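Local structure of aminotransferase, class III (Thermomicrobium roseum, 6IO1) at residues 10-15 against 32-37; 55-60 against 414-419. The protein probably transfers amino groups with pyridoxal phosphate as cofactor, acting as a thermostable (S)-enantioselective omega-transaminase. One frame throughout, in Å; residues are numbered along the deposited sequence.

Interaction 1: 10-15 against 32-37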
ATOM      1  N   GLU B  10      16.387  -0.654  26.042  1.00 20.59           N
ATOM      2  CA  GLU B  10      17.085  -0.868  24.748  1.00 22.29           C
ATOM      3  C   GLU B  10      16.102  -0.584  23.606  1.00 20.66           C
ATOM      4  O   GLU B  10      16.509   0.076  22.631  1.00 17.96           O
ATOM      5  CB  GLU B  10      17.619  -2.299  24.671  1.00 24.92           C
ATOM      6  CG  GLU B  10      18.685  -2.487  23.608  1.00 33.10           C
ATOM      7  CD  GLU B  10      19.320  -3.868  23.584  1.00 39.63           C
ATOM      8  OE1 GLU B  10      18.585  -4.857  23.762  1.00 38.98           O
ATOM      9  OE2 GLU B  10      20.549  -3.947  23.391  1.00 44.17           O
ATOM     10  N   LEU B  11      14.849  -1.032  23.747  1.00 21.43           N
ATOM     11  CA  LEU B  11      13.848  -0.808  22.710  1.00 18.04           C
ATOM     12  C   LEU B  11      13.559   0.677  22.539  1.00 15.68           C
ATOM     13  O   LEU B  11      13.446   1.168  21.410  1.00 17.53           O
ATOM     14  CB  LEU B  11      12.565  -1.568  23.043  1.00 17.95           C
ATOM     15  CG  LEU B  11      12.620  -3.092  22.933  1.00 21.21           C
ATOM     16  CD1 LEU B  11      11.338  -3.704  23.470  1.00 20.88           C
ATOM     17  CD2 LEU B  11      12.861  -3.522  21.494  1.00 20.92           C
ATOM     18  N   VAL B  12      13.449   1.413  23.648  1.00 15.49           N
ATOM     19  CA  VAL B  12      13.202   2.851  23.568  1.00 17.11           C
ATOM     20  C   VAL B  12      14.362   3.549  22.865  1.00 16.27           C
ATOM     21  O   VAL B  12      14.164   4.392  21.977  1.00 15.98           O
ATOM     22  CB  VAL B  12      12.961   3.433  24.973  1.00 17.54           C
ATOM     23  CG1 VAL B  12      13.023   4.953  24.944  1.00 17.89           C
ATOM     24  CG2 VAL B  12      11.625   2.956  25.523  1.00 18.24           C
ATOM     25  N   ALA B  13      15.592   3.197  23.248  1.00 17.91           N
ATOM     26  CA  ALA B  13      16.766   3.819  22.641  1.00 18.64           C
ATOM     27  C   ALA B  13      16.838   3.519  21.148  1.00 16.26           C
ATOM     28  O   ALA B  13      17.083   4.416  20.332  1.00 18.88           O
ATOM     29  CB  ALA B  13      18.035   3.348  23.351  1.00 22.57           C
ATOM     30  N   LYS B  14      16.627   2.254  20.772  1.00 17.00           N
ATOM     31  CA  LYS B  14      16.673   1.869  19.366  1.00 17.48           C
ATOM     32  C   LYS B  14      15.581   2.564  18.565  1.00 16.06           C
ATOM     33  O   LYS B  14      15.807   2.969  17.418  1.00 16.24           O
ATOM     34  CB  LYS B  14      16.543   0.352  19.232  1.00 16.73           C
ATOM     35  CG  LYS B  14      17.777  -0.440  19.623  1.00 21.74           C
ATOM     36  CD  LYS B  14      17.504  -1.932  19.515  1.00 26.48           C
ATOM     37  CE  LYS B  14      18.789  -2.740  19.478  1.00 32.60           C
ATOM     38  NZ  LYS B  14      18.521  -4.199  19.617  1.00 31.17           N
ATOM     39  N   ASP B  15      14.386   2.700  19.145  1.00 16.09           N
ATOM     40  CA  ASP B  15      13.301   3.383  18.451  1.00 17.36           C
ATOM     41  C   ASP B  15      13.651   4.843  18.204  1.00 17.10           C
ATOM     42  O   ASP B  15      13.446   5.365  17.103  1.00 17.72           O
ATOM     43  CB  ASP B  15      12.007   3.269  19.255  1.00 17.29           C
ATOM     44  CG  ASP B  15      10.806   3.781  18.489  1.00 17.75           C
ATOM     45  OD1 ASP B  15      10.218   3.003  17.710  1.00 19.09           O
ATOM     46  OD2 ASP B  15      10.456   4.969  18.657  1.00 18.24           O
ATOM     47  N   GLU B  32      10.947  12.177  24.439  1.00 24.97           N
ATOM     48  CA  GLU B  32      10.184  11.342  25.356  1.00 22.90           C
ATOM     49  C   GLU B  32      10.220   9.853  25.037  1.00 21.42           C
ATOM     50  O   GLU B  32       9.992   9.044  25.940  1.00 19.88           O
ATOM     51  CB  GLU B  32       8.716  11.793  25.396  1.00 24.12           C
ATOM     52  CG  GLU B  32       8.531  13.278  25.648  1.00 25.29           C
ATOM     53  CD  GLU B  32       7.075  13.695  25.609  1.00 28.65           C
ATOM     54  OE1 GLU B  32       6.205  12.812  25.457  1.00 34.42           O
ATOM     55  OE2 GLU B  32       6.800  14.907  25.731  1.00 32.89           O
ATOM     56  N   GLY B  33      10.495   9.471  23.793  1.00 17.46           N
ATOM     57  CA  GLY B  33      10.514   8.076  23.427  1.00 18.93           C
ATOM     58  C   GLY B  33       9.127   7.565  23.102  1.00 19.18           C
ATOM     59  O   GLY B  33       8.123   8.260  23.291  1.00 21.00           O
ATOM     60  N   PRO B  34       9.042   6.337  22.605  1.00 17.82           N
ATOM     61  CA  PRO B  34       7.753   5.774  22.209  1.00 17.84           C
ATOM     62  C   PRO B  34       7.079   5.014  23.348  1.00 17.20           C
ATOM     63  O   PRO B  34       7.660   4.770  24.406  1.00 17.35           O
ATOM     64  CB  PRO B  34       8.151   4.812  21.087  1.00 17.94           C
ATOM     65  CG  PRO B  34       9.453   4.266  21.578  1.00 17.76           C
ATOM     66  CD  PRO B  34      10.152   5.428  22.270  1.00 17.97           C
ATOM     67  N   LEU B  35       5.822   4.648  23.103  1.00 17.55           N
ATOM     68  CA  LEU B  35       5.097   3.705  23.946  1.00 15.85           C
ATOM     69  C   LEU B  35       5.135   2.358  23.232  1.00 14.26           C
ATOM     70  O   LEU B  35       4.488   2.180  22.194  1.00 13.67           O
ATOM     71  CB  LEU B  35       3.663   4.168  24.193  1.00 18.33           C
ATOM     72  CG  LEU B  35       2.769   3.203  24.976  1.00 16.61           C
ATOM     73  CD1 LEU B  35       3.421   2.814  26.295  1.00 16.42           C
ATOM     74  CD2 LEU B  35       1.394   3.812  25.216  1.00 19.24           C
ATOM     75  N   VAL B  36       5.887   1.416  23.787  1.00 14.71           N
ATOM     76  CA  VAL B  36       6.168   0.143  23.132  1.00 14.74           C
ATOM     77  C   VAL B  36       5.165  -0.883  23.639  1.00 14.15           C
ATOM     78  O   VAL B  36       5.202  -1.273  24.810  1.00 15.91           O
ATOM     79  CB  VAL B  36       7.608  -0.316  23.391  1.00 13.49           C
ATOM     80  CG1 VAL B  36       7.892  -1.615  22.652  1.00 13.03           C
ATOM     81  CG2 VAL B  36       8.594   0.768  22.981  1.00 14.80           C
ATOM     82  N   LEU B  37       4.280  -1.336  22.755  1.00 15.58           N
ATOM     83  CA  LEU B  37       3.285  -2.350  23.079  1.00 15.35           C
ATOM     84  C   LEU B  37       3.793  -3.706  22.610  1.00 13.68           C
ATOM     85  O   LEU B  37       4.254  -3.841  21.472  1.00 15.70           O
ATOM     86  CB  LEU B  37       1.942  -2.024  22.426  1.00 12.32           C
ATOM     87  CG  LEU B  37       1.347  -0.664  22.799  1.00 15.10           C
ATOM     88  CD1 LEU B  37       0.002  -0.462  22.123  1.00 18.80           C
ATOM     89  CD2 LEU B  37       1.220  -0.532  24.309  1.00 13.25           C
TER

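Interaction 2: 55-60 against 414-419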
ATOM      1  N   ASP B  55      -7.300  -1.067  24.673  1.00 15.16           N
ATOM      2  CA  ASP B  55      -7.070  -0.643  23.293  1.00 16.57           C
ATOM      3  C   ASP B  55      -8.344   0.032  22.794  1.00 15.77           C
ATOM      4  O   ASP B  55      -9.123  -0.520  22.011  1.00 16.27           O
ATOM      5  CB  ASP B  55      -6.674  -1.837  22.431  1.00 16.15           C
ATOM      6  CG  ASP B  55      -5.933  -1.434  21.173  1.00 15.72           C
ATOM      7  OD1 ASP B  55      -5.860  -0.224  20.886  1.00 21.40           O
ATOM      8  OD2 ASP B  55      -5.415  -2.329  20.473  1.00 17.61           O
ATOM      9  N   GLY B  56      -8.549   1.266  23.259  1.00 16.75           N
ATOM     10  CA  GLY B  56      -9.755   2.021  22.962  1.00 16.18           C
ATOM     11  C   GLY B  56      -9.888   2.466  21.521  1.00 15.73           C
ATOM     12  O   GLY B  56     -10.966   2.928  21.133  1.00 18.03           O
ATOM     13  N   PHE B  57      -8.827   2.344  20.728  1.00 15.10           N
ATOM     14  CA  PHE B  57      -8.850   2.700  19.318  1.00 14.23           C
ATOM     15  C   PHE B  57      -8.730   1.479  18.418  1.00 14.49           C
ATOM     16  O   PHE B  57      -8.695   1.631  17.192  1.00 15.39           O
ATOM     17  CB  PHE B  57      -7.718   3.691  19.013  1.00 16.78           C
ATOM     18  CG  PHE B  57      -8.019   4.653  17.901  1.00 15.33           C
ATOM     19  CD1 PHE B  57      -9.175   5.416  17.914  1.00 16.77           C
ATOM     20  CD2 PHE B  57      -7.128   4.815  16.851  1.00 15.90           C
ATOM     21  CE1 PHE B  57      -9.444   6.309  16.893  1.00 17.40           C
ATOM     22  CE2 PHE B  57      -7.392   5.705  15.830  1.00 17.72           C
ATOM     23  CZ  PHE B  57      -8.548   6.453  15.853  1.00 18.09           C
ATOM     24  N   ALA B  58      -8.690   0.276  19.001  1.00 14.82           N
ATOM     25  CA  ALA B  58      -8.537  -0.980  18.265  1.00 15.58           C
ATOM     26  C   ALA B  58      -7.380  -0.890  17.277  1.00 15.14           C
ATOM     27  O   ALA B  58      -7.504  -1.231  16.101  1.00 15.67           O
ATOM     28  CB  ALA B  58      -9.832  -1.376  17.556  1.00 16.48           C
ATOM     29  N   GLY B  59      -6.244  -0.407  17.768  1.00 15.85           N
ATOM     30  CA  GLY B  59      -5.129  -0.125  16.890  1.00 14.20           C
ATOM     31  C   GLY B  59      -5.393   1.129  16.086  1.00 14.41           C
ATOM     32  O   GLY B  59      -5.165   2.243  16.567  1.00 14.79           O
ATOM     33  N   LEU B  60      -5.881   0.957  14.854  1.00 14.10           N
ATOM     34  CA  LEU B  60      -6.258   2.066  13.980  1.00 15.13           C
ATOM     35  C   LEU B  60      -7.625   1.754  13.360  1.00 15.07           C
ATOM     36  O   LEU B  60      -7.741   1.528  12.155  1.00 14.38           O
ATOM     37  CB  LEU B  60      -5.192   2.311  12.911  1.00 13.99           C
ATOM     38  CG  LEU B  60      -3.882   2.923  13.411  1.00 11.94           C
ATOM     39  CD1 LEU B  60      -2.904   3.114  12.264  1.00 16.27           C
ATOM     40  CD2 LEU B  60      -4.145   4.240  14.121  1.00 16.79           C
ATOM     41  N   ILE B 414      -5.727   3.653  25.811  1.00 18.76           N
ATOM     42  CA  ILE B 414      -5.144   4.172  24.545  1.00 18.06           C
ATOM     43  C   ILE B 414      -6.314   4.596  23.653  1.00 20.23           C
ATOM     44  O   ILE B 414      -7.080   3.723  23.222  1.00 21.14           O
ATOM     45  CB  ILE B 414      -4.259   3.108  23.870  1.00 18.51           C
ATOM     46  CG1 ILE B 414      -3.000   2.824  24.695  1.00 18.71           C
ATOM     47  CG2 ILE B 414      -3.926   3.512  22.443  1.00 19.39           C
ATOM     48  CD1 ILE B 414      -2.204   1.647  24.205  1.00 18.91           C
ATOM     49  N   VAL B 415      -6.422   5.901  23.406  1.00 19.48           N
ATOM     50  CA  VAL B 415      -7.486   6.516  22.560  1.00 18.81           C
ATOM     51  C   VAL B 415      -6.836   7.613  21.709  1.00 18.60           C
ATOM     52  O   VAL B 415      -5.715   8.036  22.042  1.00 19.08           O
ATOM     53  CB  VAL B 415      -8.647   7.075  23.405  1.00 20.00           C
ATOM     54  CG1 VAL B 415      -9.491   5.970  24.016  1.00 19.66           C
ATOM     55  CG2 VAL B 415      -8.156   8.033  24.475  1.00 18.81           C
ATOM     56  N   ARG B 416      -7.503   8.034  20.635  1.00 17.71           N
ATOM     57  CA  ARG B 416      -6.925   9.052  19.769  1.00 17.79           C
ATOM     58  C   ARG B 416      -7.170  10.429  20.373  1.00 19.16           C
ATOM     59  O   ARG B 416      -8.318  10.851  20.512  1.00 19.66           O
ATOM     60  CB  ARG B 416      -7.522   8.953  18.369  1.00 18.59           C
ATOM     61  CG  ARG B 416      -7.045  10.034  17.429  1.00 20.99           C
ATOM     62  CD  ARG B 416      -5.577   9.849  17.095  1.00 24.10           C
ATOM     63  NE  ARG B 416      -5.080  10.894  16.206  1.00 26.73           N
ATOM     64  CZ  ARG B 416      -4.031  11.667  16.470  1.00 28.99           C
ATOM     65  NH1 ARG B 416      -3.365  11.521  17.606  1.00 27.36           N
ATOM     66  NH2 ARG B 416      -3.652  12.590  15.597  1.00 34.31           N
ATOM     67  N   CYS B 417      -6.104  11.128  20.740  1.00 19.79           N
ATOM     68  CA  CYS B 417      -6.222  12.457  21.323  1.00 21.29           C
ATOM     69  C   CYS B 417      -5.733  13.489  20.317  1.00 23.72           C
ATOM     70  O   CYS B 417      -4.597  13.406  19.838  1.00 26.30           O
ATOM     71  CB  CYS B 417      -5.434  12.551  22.632  1.00 22.76           C
ATOM     72  SG  CYS B 417      -6.024  11.418  23.913  1.00 23.07           S
ATOM     73  N   THR B 418      -6.588  14.455  20.001  1.00 24.54           N
ATOM     74  CA  THR B 418      -6.341  15.462  18.981  1.00 25.71           C
ATOM     75  C   THR B 418      -6.666  16.835  19.540  1.00 24.27           C
ATOM     76  O   THR B 418      -7.300  16.953  20.594  1.00 22.90           O
ATOM     77  CB  THR B 418      -7.204  15.186  17.736  1.00 25.89           C
ATOM     78  OG1 THR B 418      -8.556  15.591  17.986  1.00 27.62           O
ATOM     79  CG2 THR B 418      -7.184  13.709  17.361  1.00 26.46           C
ATOM     80  N   PRO B 419      -6.279  17.908  18.836  1.00 24.60           N
ATOM     81  CA  PRO B 419      -6.652  19.254  19.302  1.00 25.09           C
ATOM     82  C   PRO B 419      -8.150  19.453  19.423  1.00 26.05           C
ATOM     83  O   PRO B 419      -8.584  20.401  20.089  1.00 24.94           O
ATOM     84  CB  PRO B 419      -6.049  20.177  18.236  1.00 27.03           C
ATOM     85  CG  PRO B 419      -4.910  19.408  17.681  1.00 26.99           C
ATOM     86  CD  PRO B 419      -5.338  17.970  17.701  1.00 25.79           C
TER

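Interaction 1: 10-15 against 32-37
Asp15 and Pro34 meet tip to tip where helix 8-18 faces the chain that leads into strand 35-41. The Asp15 side chain leaves the helix toward the proline. Its CB lies 3.6 Å from Pro34 CG. Its CG stands anti to the backbone N (chi1 -172°), and this carries the carboxylate carbon to 3.4 Å from the same Pro34 CG. At the tip, Asp15 OD2 comes to 3.2 Å from Pro34 CG and also reaches Pro34 CB. Asp15 OD1 stays farther off, 4.1 Å from Pro34 CG. The carboxylate therefore touches the CG corner of the ring by van der Waals contact. Its polar partners are elsewhere: OD2 is hydrogen-bonded to His21 NE2 and OD1 to His19 ND1.

One helical turn earlier, Leu11 also points at the strand. Its CD1 sits 4.1 Å from Val36 CG1, and the two side chains cross at about a right angle. Val12 CG1 approaches the same proline at CD, 4.0 Å away. The same methyl is 4.3 Å from Gly33 CA. Gly33 leaves helix 26-32 with positive phi (84°). At these backbone angles a CB would jam against Glu32 O, which by itself calls for glycine; it would also clash with Val12 CG1.

The contact joins the N-terminal helix to the first strand of a mixed sheet. Leu35 and Val36 pair in parallel with a strand of the second subunit, so the sheet continues across the dimer interface. Lys14 forms a salt bridge with Glu99 of the second subunit. No hydrogen bond links 10-15 to 32-37; they meet by van der Waals contact, methyl on methyl at Leu11 and Val36, carboxylate on proline carbons at Asp15. His19 and His21, just past the helix end, would probably help to stabilise the buried charge.

Interaction 2: 55-60 against 414-419
Asp55 OD1 accepts a hydrogen bond from Gly59 N at 3.1 Å and is 4.5 Å from Ile414 CG2 across the contact. The N-H points almost straight at the oxygen (170°) and comes from above the carboxylate plane. Asp55 OD2 is held by His67 NE2. Asp55 also opens a type I turn, in which Ala58 N bonds back to Asp55 O. Gly56 N gives a weak, bent hydrogen bond to Ile414 O at 2.9 Å. Gly56 has little room: its CA is 4.1 Å from Val415 CG1, and a CB would clash with that methyl and with Ile414 O.

Here strand 52-55 turns out of the sheet beside strand 413-418, its parallel neighbour. These strands belong to the mixed sheet that ends in 370-376; the family has the fold type I of PLP-dependent enzymes. The chain runs on through 58-61, and Leu60 O accepts a bond from Lys289 NZ, a residue of the cofactor pocket.

Phe57 lies alongside Arg416, both side chains pointing the same way. Arg416 CB sits over one ring face, offset toward the CE1-CZ rim, in a CH-pi contact 3.8 Å from the centroid. Its nearest ring atom is Phe57 CE1 at 3.6 Å. Leu60 CD2 meets the ring edge, and Val423 and the Trp61 ring also touch it. An alanine in place of Phe57 would probably leave Arg416 CB and Leu60 CD2 without their ring partner and open a gap beside Val423. The Phe57 side chain is about 7 Å from the bound PMP. Arg416 bends at chi2 (69°), its far end leads away, and Thr418 CG2 lies over one guanidinium face.

How the interactions relate
Both interactions reach the same mixed sheet, at different depths. Interaction 1 lies at strand 35-41, an edge of the sheet within this chain, about 27 Å from the chain's centre, and is partly buried. Interaction 2 is buried, about 13 Å from that centre, close to the cofactor. The first sets a helix against the sheet by van der Waals contact, including a carboxylate held by histidines. The second joins chain parts far apart in sequence and adds a weak backbone bond and a CH-pi contact. They touch through Leu37 CD1 and Ile414 CD1, 3.7 Å apart. Both also pack against the second subunit, where 32-37 shares a ladder and Arg416 meets Phe90 of that subunit.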